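Local coordinates for tungsten-containing formylmethanofuran dehydrogenase 2 subunit C (Methanothermobacter wolfeii, PDB 5T5I), which probably serves as a beta-helical structural subunit of the tungsten enzyme complex that interconverts formylmethanofuran with methanofuran and carbon dioxide in methanogenesis, at residues G137-G142 against G163-G168; R145-G150 against G169-K174; P181-N186 against G201-G206. One frame throughout, in Å; residues are numbered along the deposited sequence.

Contact 1 of 3, residues G137-G142 against G163-G168; sequences GSSYRG and GEYMNG. With CA (calcium ion), chain B.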
ATOM      1  N   GLY C 137     -31.457  29.164  -2.079  1.00 22.57           N
ATOM      2  CA  GLY C 137     -31.525  29.951  -0.851  1.00 23.01           C
ATOM      3  C   GLY C 137     -30.214  30.567  -0.402  1.00 26.03           C
ATOM      4  O   GLY C 137     -29.939  30.620   0.794  1.00 26.55           O
ATOM      5  N   SER C 138     -29.403  31.047  -1.346  1.00 22.29           N
ATOM      6  CA  SER C 138     -28.081  31.634  -1.073  1.00 21.58           C
ATOM      7  C   SER C 138     -28.128  33.158  -0.844  1.00 23.93           C
ATOM      8  O   SER C 138     -29.185  33.783  -0.900  1.00 23.81           O
ATOM      9  CB  SER C 138     -27.156  31.358  -2.259  1.00 23.25           C
ATOM     10  OG  SER C 138     -27.501  32.218  -3.329  1.00 28.94           O
ATOM     11  N   SER C 139     -26.952  33.742  -0.612  1.00 19.06           N
ATOM     12  CA  SER C 139     -26.762  35.185  -0.517  1.00 20.21           C
ATOM     13  C   SER C 139     -26.325  35.701  -1.920  1.00 24.66           C
ATOM     14  O   SER C 139     -26.260  34.925  -2.876  1.00 24.74           O
ATOM     15  CB  SER C 139     -25.675  35.512   0.510  1.00 22.28           C
ATOM     16  OG  SER C 139     -24.365  35.173   0.076  1.00 26.37           O
ATOM     17  N   TYR C 140     -26.032  36.991  -2.021  1.00 23.22           N
ATOM     18  CA  TYR C 140     -25.492  37.614  -3.230  1.00 22.46           C
ATOM     19  C   TYR C 140     -23.968  37.736  -3.053  1.00 24.96           C
ATOM     20  O   TYR C 140     -23.490  37.844  -1.924  1.00 23.72           O
ATOM     21  CB  TYR C 140     -26.111  39.006  -3.467  1.00 22.73           C
ATOM     22  CG  TYR C 140     -25.545  39.721  -4.673  1.00 22.80           C
ATOM     23  CD1 TYR C 140     -25.825  39.283  -5.963  1.00 24.05           C
ATOM     24  CD2 TYR C 140     -24.696  40.816  -4.525  1.00 22.49           C
ATOM     25  CE1 TYR C 140     -25.258  39.903  -7.076  1.00 23.99           C
ATOM     26  CE2 TYR C 140     -24.135  41.451  -5.631  1.00 23.11           C
ATOM     27  CZ  TYR C 140     -24.417  40.991  -6.907  1.00 23.36           C
ATOM     28  OH  TYR C 140     -23.855  41.653  -7.972  1.00 23.74           O
ATOM     29  N   ARG C 141     -23.219  37.729  -4.165  1.00 22.04           N
ATOM     30  CA  ARG C 141     -21.745  37.906  -4.164  1.00 21.58           C
ATOM     31  C   ARG C 141     -21.309  39.052  -3.239  1.00 24.91           C
ATOM     32  O   ARG C 141     -21.899  40.137  -3.256  1.00 22.89           O
ATOM     33  CB  ARG C 141     -21.206  38.235  -5.569  1.00 21.98           C
ATOM     34  CG  ARG C 141     -21.514  37.198  -6.674  1.00 23.66           C
ATOM     35  CD  ARG C 141     -21.227  35.757  -6.254  1.00 29.78           C
ATOM     36  NE  ARG C 141     -21.394  34.803  -7.356  1.00 22.93           N
ATOM     37  CZ  ARG C 141     -21.133  33.496  -7.279  1.00 29.92           C
ATOM     38  NH1 ARG C 141     -20.673  32.964  -6.149  1.00 21.89           N
ATOM     39  NH2 ARG C 141     -21.308  32.717  -8.332  1.00 21.23           N
ATOM     40  N   GLY C 142     -20.343  38.762  -2.380  1.00 22.31           N
ATOM     41  CA  GLY C 142     -19.766  39.726  -1.457  1.00 22.21           C
ATOM     42  C   GLY C 142     -20.516  39.956  -0.162  1.00 24.46           C
ATOM     43  O   GLY C 142     -19.903  40.384   0.827  1.00 22.17           O
ATOM     44  N   GLY C 163     -28.019  26.982   0.542  1.00 21.83           N
ATOM     45  CA  GLY C 163     -28.010  27.704   1.811  1.00 22.22           C
ATOM     46  C   GLY C 163     -26.716  28.435   2.125  1.00 24.96           C
ATOM     47  O   GLY C 163     -26.354  28.598   3.292  1.00 24.52           O
ATOM     48  N   GLU C 164     -26.009  28.889   1.093  1.00 22.12           N
ATOM     49  CA  GLU C 164     -24.758  29.642   1.241  1.00 19.75           C
ATOM     50  C   GLU C 164     -25.003  30.936   2.048  1.00 23.14           C
ATOM     51  O   GLU C 164     -25.884  31.713   1.696  1.00 22.65           O
ATOM     52  CB  GLU C 164     -24.176  29.927  -0.157  1.00 20.56           C
ATOM     53  CG  GLU C 164     -22.912  30.785  -0.196  1.00 24.36           C
ATOM     54  CD  GLU C 164     -23.067  32.179  -0.771  1.00 35.09           C
ATOM     55  OE1 GLU C 164     -24.218  32.640  -0.921  1.00 29.25           O
ATOM     56  OE2 GLU C 164     -22.036  32.862  -0.956  1.00 30.00           O
ATOM     57  N   TYR C 165     -24.279  31.113   3.176  1.00 20.47           N
ATOM     58  CA  TYR C 165     -24.438  32.257   4.104  1.00 20.77           C
ATOM     59  C   TYR C 165     -25.887  32.370   4.685  1.00 24.00           C
ATOM     60  O   TYR C 165     -26.343  33.463   5.020  1.00 24.67           O
ATOM     61  CB  TYR C 165     -23.982  33.600   3.469  1.00 21.89           C
ATOM     62  CG  TYR C 165     -22.488  33.844   3.497  1.00 22.93           C
ATOM     63  CD1 TYR C 165     -21.860  34.313   4.643  1.00 24.29           C
ATOM     64  CD2 TYR C 165     -21.712  33.656   2.363  1.00 23.25           C
ATOM     65  CE1 TYR C 165     -20.486  34.562   4.668  1.00 22.29           C
ATOM     66  CE2 TYR C 165     -20.343  33.905   2.370  1.00 23.97           C
ATOM     67  CZ  TYR C 165     -19.729  34.346   3.529  1.00 28.76           C
ATOM     68  OH  TYR C 165     -18.379  34.576   3.516  1.00 28.36           O
ATOM     69  N   MET C 166     -26.582  31.236   4.861  1.00 20.67           N
ATOM     70  CA  MET C 166     -27.956  31.221   5.383  1.00 19.97           C
ATOM     71  C   MET C 166     -28.011  31.855   6.770  1.00 23.85           C
ATOM     72  O   MET C 166     -27.133  31.601   7.587  1.00 23.83           O
ATOM     73  CB  MET C 166     -28.484  29.773   5.442  1.00 22.53           C
ATOM     74  CG  MET C 166     -29.968  29.653   5.425  1.00 26.09           C
ATOM     75  SD  MET C 166     -30.400  27.901   5.556  1.00 29.25           S
ATOM     76  CE  MET C 166     -32.137  27.992   5.617  1.00 27.56           C
ATOM     77  N   ASN C 167     -29.024  32.685   7.015  1.00 22.25           N
ATOM     78  CA  ASN C 167     -29.232  33.399   8.276  1.00 23.71           C
ATOM     79  C   ASN C 167     -30.678  33.254   8.829  1.00 29.72           C
ATOM     80  O   ASN C 167     -31.196  34.181   9.450  1.00 31.59           O
ATOM     81  CB  ASN C 167     -28.922  34.877   8.033  1.00 26.11           C
ATOM     82  CG  ASN C 167     -28.553  35.643   9.261  1.00 46.68           C
ATOM     83  OD1 ASN C 167     -28.215  35.079  10.315  1.00 38.02           O
ATOM     84  ND2 ASN C 167     -28.618  36.958   9.140  1.00 42.60           N
ATOM     85  N   GLY C 168     -31.305  32.115   8.583  1.00 26.86           N
ATOM     86  CA  GLY C 168     -32.687  31.839   8.983  1.00 26.86           C
ATOM     87  C   GLY C 168     -33.453  31.118   7.889  1.00 30.00           C
ATOM     88  O   GLY C 168     -32.977  31.003   6.760  1.00 29.58           O
TER
HETATM   89 CA    CA B 508     -21.859  36.019  -0.332  1.00 25.92          CA
HETATM   90  O   HOH W   1     -28.509  32.276   2.335  1.00 19.22           O
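Ser139 and Glu164 meet where two successive coils of a parallel beta-helix lie side by side, a fold shared with the C-terminal domain of glutamate synthase. Glu164 is an inner residue of the type II turn 163-166, which is closed by a bond from Met166 N to Gly163 O.

The polar core is a double grip on a single carboxylate oxygen. Ser139 N donates to Glu164 OE1 over 3.0 Å, nearly in line with the C-O bond. Ser139 OG reaches the same OE1 at 2.7 Å, but from 38° out of the carboxylate plane. A bend at chi2 (-110°) sets Glu164 CD beside the serine. The other oxygen, OE2, forms a salt bridge with a basic side chain of a neighbouring protein chain.

Metal binding uses the same hydroxyl. Ser139 OG lies 2.7 Å from the calcium ion, which is also bound by Asp143 O and an acidic side chain of the neighbouring chain. Tyr140 belongs to this site as well, its O 2.9 Å from the calcium. The ion thus sits at the seam between this coil and another subunit, and its charge would probably stabilise the carboxylate of Glu164, whose OE2 lies close by.

Carbon packing is slight: Tyr165 CB lies 3.9 Å from Ser139 CB, while the tyrosine ring stacks on His184.

One water joins the two backbones, donating to Gly137 O at 2.7 Å and to Glu164 O at 2.8 Å. That same Glu164 O receives a CA-H...O contact from Ser138 CA at 3.5 Å.

Contact 2 of 3, residues R145-G150 against G169-K174; sequences RGMSGG and GKIIIK
Gly149 and Gly169 bring their backbones together almost perpendicularly, the run 147-150 lying 87° from the run 169-171, with Gly149 CA 3.8 Å from Gly169 CA. Gly169 has no CB, and one there would run into Gly150 O and Met147 CE. Beside it, Lys170 N donates to Gly150 O over 3.0 Å, with the carbonyl pointing almost straight at the donor and 148° at the hydrogen. Gly150 O also lies 3.3 Å from Gly169 CA. The bond falls just after the chain turns a corner of the beta-helix at Gly169; Gly150 directly precedes strand 151-154, Lys170 lies on the parallel strand 170-173, and Lys170 continues the pairing to Ile152.

The side chains add a thin apolar layer on the buried side. Met147 is extended, with CG anti to the backbone N (chi1 171°), and its methyl reaches the backbone at the start of the neighbouring strand, CE 3.9 Å from Lys170 N. Its sulfur meets Ile171 at the tip, SD to CD1 4.2 Å, the two chains crossing obliquely. Met147 also packs on Ile152, and Ile171 on Met166, so sulfur and branched carbons from consecutive coils share the interior.

Polar ends at the outer surface find partners elsewhere. Lys170 NZ forms a salt bridge with Glu236 OE1, and Ser148 OG is hydrogen-bonded to Arg122 NE of the preceding coil.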
ATOM      1  N   ARG C 145     -24.676  38.523   4.598  1.00 22.88           N
ATOM      2  CA  ARG C 145     -26.058  38.388   5.075  1.00 23.12           C
ATOM      3  C   ARG C 145     -26.891  37.753   3.937  1.00 27.30           C
ATOM      4  O   ARG C 145     -27.073  38.373   2.893  1.00 27.70           O
ATOM      5  CB  ARG C 145     -26.620  39.779   5.433  1.00 22.07           C
ATOM      6  CG  ARG C 145     -25.843  40.485   6.556  1.00 26.49           C
ATOM      7  CD  ARG C 145     -25.914  41.994   6.541  1.00 29.88           C
ATOM      8  NE  ARG C 145     -25.255  42.579   5.367  1.00 29.94           N
ATOM      9  CZ  ARG C 145     -25.026  43.875   5.181  1.00 38.74           C
ATOM     10  NH1 ARG C 145     -25.390  44.763   6.098  1.00 28.33           N
ATOM     11  NH2 ARG C 145     -24.418  44.294   4.081  1.00 26.77           N
ATOM     12  N   GLY C 146     -27.328  36.518   4.133  1.00 24.37           N
ATOM     13  CA  GLY C 146     -28.101  35.779   3.135  1.00 23.47           C
ATOM     14  C   GLY C 146     -29.579  35.665   3.451  1.00 26.03           C
ATOM     15  O   GLY C 146     -30.190  36.599   3.986  1.00 24.65           O
ATOM     16  N   MET C 147     -30.164  34.511   3.084  1.00 22.03           N
ATOM     17  CA  MET C 147     -31.577  34.155   3.331  1.00 20.81           C
ATOM     18  C   MET C 147     -31.877  34.311   4.839  1.00 25.81           C
ATOM     19  O   MET C 147     -31.074  33.864   5.652  1.00 24.90           O
ATOM     20  CB  MET C 147     -31.797  32.706   2.880  1.00 23.10           C
ATOM     21  CG  MET C 147     -33.122  32.111   3.258  1.00 26.29           C
ATOM     22  SD  MET C 147     -33.317  30.514   2.454  1.00 28.69           S
ATOM     23  CE  MET C 147     -34.863  30.002   3.148  1.00 25.79           C
ATOM     24  N   SER C 148     -32.966  35.002   5.204  1.00 24.27           N
ATOM     25  CA  SER C 148     -33.323  35.239   6.618  1.00 24.06           C
ATOM     26  C   SER C 148     -34.663  34.591   7.061  1.00 28.27           C
ATOM     27  O   SER C 148     -34.986  34.603   8.250  1.00 28.14           O
ATOM     28  CB  SER C 148     -33.358  36.739   6.905  1.00 25.14           C
ATOM     29  OG  SER C 148     -34.218  37.421   6.005  1.00 28.05           O
ATOM     30  N   GLY C 149     -35.429  34.061   6.121  1.00 24.71           N
ATOM     31  CA  GLY C 149     -36.697  33.403   6.421  1.00 24.90           C
ATOM     32  C   GLY C 149     -37.325  32.811   5.176  1.00 27.63           C
ATOM     33  O   GLY C 149     -36.839  33.038   4.066  1.00 25.20           O
ATOM     34  N   GLY C 150     -38.401  32.069   5.379  1.00 25.23           N
ATOM     35  CA  GLY C 150     -39.115  31.348   4.330  1.00 25.00           C
ATOM     36  C   GLY C 150     -38.727  29.886   4.299  1.00 28.21           C
ATOM     37  O   GLY C 150     -37.801  29.467   5.013  1.00 25.87           O
ATOM     38  N   GLY C 169     -34.646  30.663   8.221  1.00 25.47           N
ATOM     39  CA  GLY C 169     -35.493  29.939   7.290  1.00 24.91           C
ATOM     40  C   GLY C 169     -35.174  28.459   7.247  1.00 27.79           C
ATOM     41  O   GLY C 169     -34.448  27.932   8.102  1.00 27.11           O
ATOM     42  N   LYS C 170     -35.693  27.786   6.231  1.00 23.52           N
ATOM     43  CA  LYS C 170     -35.563  26.334   6.118  1.00 22.14           C
ATOM     44  C   LYS C 170     -35.453  25.874   4.669  1.00 26.37           C
ATOM     45  O   LYS C 170     -36.217  26.331   3.821  1.00 25.49           O
ATOM     46  CB  LYS C 170     -36.793  25.693   6.768  1.00 23.01           C
ATOM     47  CG  LYS C 170     -36.769  24.182   6.833  1.00 29.61           C
ATOM     48  CD  LYS C 170     -37.752  23.635   7.861  1.00 37.70           C
ATOM     49  CE  LYS C 170     -39.207  23.903   7.536  1.00 43.29           C
ATOM     50  NZ  LYS C 170     -40.119  23.433   8.613  1.00 55.71           N
ATOM     51  N   ILE C 171     -34.535  24.936   4.401  1.00 22.99           N
ATOM     52  CA  ILE C 171     -34.362  24.345   3.071  1.00 22.25           C
ATOM     53  C   ILE C 171     -34.466  22.825   3.210  1.00 26.67           C
ATOM     54  O   ILE C 171     -33.733  22.227   4.003  1.00 26.15           O
ATOM     55  CB  ILE C 171     -33.030  24.751   2.404  1.00 24.35           C
ATOM     56  CG1 ILE C 171     -32.954  26.279   2.188  1.00 23.89           C
ATOM     57  CG2 ILE C 171     -32.842  23.996   1.055  1.00 23.86           C
ATOM     58  CD1 ILE C 171     -31.553  26.808   1.811  1.00 25.22           C
ATOM     59  N   ILE C 172     -35.337  22.202   2.413  1.00 23.31           N
ATOM     60  CA  ILE C 172     -35.495  20.748   2.394  1.00 23.40           C
ATOM     61  C   ILE C 172     -35.194  20.245   0.975  1.00 27.37           C
ATOM     62  O   ILE C 172     -35.848  20.681   0.028  1.00 26.95           O
ATOM     63  CB  ILE C 172     -36.909  20.311   2.866  1.00 26.67           C
ATOM     64  CG1 ILE C 172     -37.166  20.756   4.328  1.00 28.63           C
ATOM     65  CG2 ILE C 172     -37.082  18.786   2.724  1.00 27.01           C
ATOM     66  CD1 ILE C 172     -38.604  20.646   4.782  1.00 39.02           C
ATOM     67  N   ILE C 173     -34.205  19.354   0.825  1.00 23.78           N
ATOM     68  CA  ILE C 173     -33.893  18.704  -0.459  1.00 23.38           C
ATOM     69  C   ILE C 173     -34.306  17.250  -0.278  1.00 26.93           C
ATOM     70  O   ILE C 173     -33.718  16.550   0.555  1.00 26.41           O
ATOM     71  CB  ILE C 173     -32.386  18.809  -0.862  1.00 24.83           C
ATOM     72  CG1 ILE C 173     -31.843  20.242  -0.735  1.00 24.60           C
ATOM     73  CG2 ILE C 173     -32.149  18.252  -2.287  1.00 24.27           C
ATOM     74  CD1 ILE C 173     -32.550  21.327  -1.536  1.00 22.11           C
ATOM     75  N   LYS C 174     -35.312  16.792  -1.018  1.00 24.18           N
ATOM     76  CA  LYS C 174     -35.781  15.408  -0.890  1.00 24.36           C
ATOM     77  C   LYS C 174     -34.851  14.404  -1.611  1.00 29.67           C
ATOM     78  O   LYS C 174     -34.808  13.240  -1.236  1.00 28.36           O
ATOM     79  CB  LYS C 174     -37.233  15.279  -1.322  1.00 25.72           C
ATOM     80  CG  LYS C 174     -38.169  16.148  -0.471  1.00 37.22           C
ATOM     81  CD  LYS C 174     -39.675  15.886  -0.766  1.00 49.14           C
ATOM     82  CE  LYS C 174     -40.655  15.831   0.399  1.00 69.37           C
ATOM     83  NZ  LYS C 174     -40.158  16.359   1.710  1.00 78.36           N
TER

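Contact 3 of 3, residues P181-N186 against G201-G206; sequences PGIHMN and GGEMAG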
ATOM      1  N   PRO C 181     -23.055  21.978   0.856  1.00 19.75           N
ATOM      2  CA  PRO C 181     -24.337  22.505   1.351  1.00 19.76           C
ATOM      3  C   PRO C 181     -24.112  23.167   2.715  1.00 23.46           C
ATOM      4  O   PRO C 181     -23.317  22.664   3.516  1.00 21.92           O
ATOM      5  CB  PRO C 181     -25.209  21.253   1.483  1.00 22.11           C
ATOM      6  CG  PRO C 181     -24.243  20.160   1.782  1.00 26.97           C
ATOM      7  CD  PRO C 181     -23.002  20.502   0.975  1.00 22.31           C
ATOM      8  N   GLY C 182     -24.755  24.306   2.942  1.00 20.81           N
ATOM      9  CA  GLY C 182     -24.600  25.066   4.180  1.00 21.54           C
ATOM     10  C   GLY C 182     -23.265  25.778   4.348  1.00 25.57           C
ATOM     11  O   GLY C 182     -22.888  26.131   5.475  1.00 24.27           O
ATOM     12  N   ILE C 183     -22.533  26.000   3.234  1.00 21.71           N
ATOM     13  CA  ILE C 183     -21.252  26.734   3.238  1.00 21.39           C
ATOM     14  C   ILE C 183     -21.457  28.110   3.920  1.00 24.44           C
ATOM     15  O   ILE C 183     -22.384  28.825   3.565  1.00 22.93           O
ATOM     16  CB  ILE C 183     -20.658  26.878   1.804  1.00 24.72           C
ATOM     17  CG1 ILE C 183     -19.225  27.496   1.822  1.00 25.52           C
ATOM     18  CG2 ILE C 183     -21.582  27.668   0.863  1.00 24.95           C
ATOM     19  CD1 ILE C 183     -18.118  26.489   1.929  1.00 30.78           C
ATOM     20  N   HIS C 184     -20.634  28.443   4.927  1.00 22.77           N
ATOM     21  CA  HIS C 184     -20.735  29.725   5.676  1.00 21.52           C
ATOM     22  C   HIS C 184     -22.098  29.951   6.343  1.00 23.08           C
ATOM     23  O   HIS C 184     -22.437  31.084   6.633  1.00 22.89           O
ATOM     24  CB  HIS C 184     -20.400  30.944   4.788  1.00 21.65           C
ATOM     25  CG  HIS C 184     -18.966  31.105   4.450  1.00 23.75           C
ATOM     26  ND1 HIS C 184     -18.049  31.524   5.390  1.00 25.49           N
ATOM     27  CD2 HIS C 184     -18.358  30.988   3.258  1.00 24.65           C
ATOM     28  CE1 HIS C 184     -16.897  31.602   4.741  1.00 25.06           C
ATOM     29  NE2 HIS C 184     -17.054  31.305   3.449  1.00 24.99           N
ATOM     30  N   MET C 185     -22.852  28.889   6.661  1.00 21.00           N
ATOM     31  CA  MET C 185     -24.163  29.042   7.291  1.00 20.84           C
ATOM     32  C   MET C 185     -24.018  29.681   8.684  1.00 23.98           C
ATOM     33  O   MET C 185     -23.105  29.327   9.421  1.00 22.99           O
ATOM     34  CB  MET C 185     -24.821  27.639   7.393  1.00 23.77           C
ATOM     35  CG  MET C 185     -26.108  27.586   8.079  1.00 27.96           C
ATOM     36  SD  MET C 185     -26.665  25.851   8.081  1.00 31.47           S
ATOM     37  CE  MET C 185     -28.377  26.118   8.238  1.00 29.88           C
ATOM     38  N   ASN C 186     -24.898  30.647   9.001  1.00 21.72           N
ATOM     39  CA  ASN C 186     -24.959  31.324  10.302  1.00 22.41           C
ATOM     40  C   ASN C 186     -26.126  30.851  11.152  1.00 26.48           C
ATOM     41  O   ASN C 186     -25.994  30.777  12.369  1.00 26.12           O
ATOM     42  CB  ASN C 186     -25.087  32.844  10.120  1.00 27.18           C
ATOM     43  CG  ASN C 186     -23.810  33.510   9.743  1.00 46.43           C
ATOM     44  OD1 ASN C 186     -23.742  34.252   8.760  1.00 42.38           O
ATOM     45  ND2 ASN C 186     -22.825  33.396  10.615  1.00 38.69           N
ATOM     46  N   GLY C 201     -21.580  21.745   5.645  1.00 22.00           N
ATOM     47  CA  GLY C 201     -21.305  22.655   6.743  1.00 21.97           C
ATOM     48  C   GLY C 201     -19.929  23.297   6.729  1.00 23.16           C
ATOM     49  O   GLY C 201     -19.501  23.827   7.758  1.00 20.99           O
ATOM     50  N   GLY C 202     -19.241  23.269   5.577  1.00 19.35           N
ATOM     51  CA  GLY C 202     -17.930  23.890   5.436  1.00 20.21           C
ATOM     52  C   GLY C 202     -17.981  25.343   5.863  1.00 22.37           C
ATOM     53  O   GLY C 202     -18.868  26.074   5.427  1.00 20.07           O
ATOM     54  N   GLU C 203     -17.116  25.730   6.806  1.00 20.80           N
ATOM     55  CA  GLU C 203     -17.031  27.092   7.348  1.00 20.95           C
ATOM     56  C   GLU C 203     -18.344  27.602   8.006  1.00 23.98           C
ATOM     57  O   GLU C 203     -18.537  28.808   8.136  1.00 23.42           O
ATOM     58  CB  GLU C 203     -16.520  28.057   6.263  1.00 21.52           C
ATOM     59  CG  GLU C 203     -15.101  27.733   5.832  1.00 25.58           C
ATOM     60  CD  GLU C 203     -14.697  28.487   4.586  1.00 36.98           C
ATOM     61  OE1 GLU C 203     -15.001  28.004   3.473  1.00 27.55           O
ATOM     62  OE2 GLU C 203     -14.111  29.586   4.728  1.00 27.11           O
ATOM     63  N   MET C 204     -19.221  26.698   8.481  1.00 21.56           N
ATOM     64  CA  MET C 204     -20.447  27.139   9.147  1.00 20.02           C
ATOM     65  C   MET C 204     -20.099  27.695  10.548  1.00 23.65           C
ATOM     66  O   MET C 204     -19.160  27.217  11.199  1.00 20.31           O
ATOM     67  CB  MET C 204     -21.498  25.996   9.239  1.00 20.57           C
ATOM     68  CG  MET C 204     -21.198  24.953  10.312  1.00 22.67           C
ATOM     69  SD  MET C 204     -22.308  23.506  10.376  1.00 23.75           S
ATOM     70  CE  MET C 204     -23.905  24.272  10.343  1.00 20.49           C
ATOM     71  N   ALA C 205     -20.845  28.720  10.975  1.00 23.01           N
ATOM     72  CA  ALA C 205     -20.715  29.343  12.303  1.00 23.54           C
ATOM     73  C   ALA C 205     -21.910  29.011  13.234  1.00 26.28           C
ATOM     74  O   ALA C 205     -21.796  29.141  14.448  1.00 23.26           O
ATOM     75  CB  ALA C 205     -20.597  30.853  12.132  1.00 24.59           C
ATOM     76  N   GLY C 206     -23.021  28.570  12.660  1.00 26.67           N
ATOM     77  CA  GLY C 206     -24.247  28.254  13.387  1.00 26.36           C
ATOM     78  C   GLY C 206     -25.277  27.621  12.475  1.00 29.48           C
ATOM     79  O   GLY C 206     -25.007  27.396  11.290  1.00 28.42           O
TER
HETATM   80  O   HOH W   2     -18.665  31.539   8.277  1.00 31.51           O
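Met185 and Ala205 are joined in the tightly packed part of this contact, Ala205 N donating to Met185 O at 2.8 Å; Gly206 N adds a weak bond to the same oxygen. Toward the start of both segments, Gly201 N meets Pro181 O in an almost straight bond of 2.9 Å, and His184 N reaches Gly202 O at 3.0 Å. The three carbonyls point nearly straight at their donors, so three bonds hold the two backbones together.

On the inner side Met185 and Met204 run alongside each other, pointing the same way. Met204 bends at its last torsion (chi3 -49°), which places CE 3.9 Å from Met185 SD, and both side chains rest on Ile209. What is stacked here is a pair of type II turns, 182-185 and 201-204, each at the same position in consecutive coils of the beta-helix.

The other side faces a neighbouring protein chain. Glu203 CB lies over a face of the His184 ring, 4.0 Å from its centroid, a CH-pi contact, while the carboxylate and ring planes are 51° apart. At the ring edge, in its plane, a water links ND1 to Glu203 O. The polar ends turn to the neighbouring chain: His184 NE2 is bonded to one of its acidic side chains, Glu203 OE1 to an aromatic one, and Glu203 OE2 pairs with a basic side chain of that other chain in a salt bridge.

Looser still is the partly exposed margin, where Asn186 ND2 merely touches Ala205 CB at 3.7 Å.

In the fold
From the N terminus, the chain first passes through 137-142 and 145-150, both in the long loop between strands 125-128 and 151-154. One coil later, 163-168 returns to the first and closes contact 1; 169-174 then returns to the second and closes contact 2. The two therefore cross, and Asn167 N bonding to Met147 O ties them together. Contact 3 follows in series, closing when 201-206 comes back to 181-186 after strands 187-192 and 196-198. It does not touch contact 2 but joins contact 1 through backbone bonds from Tyr165 N to Ile183 O and from Asn186 N to Met166 O. Together they bind four successive coils from the calcium site toward the C-terminal end of the beta-helix.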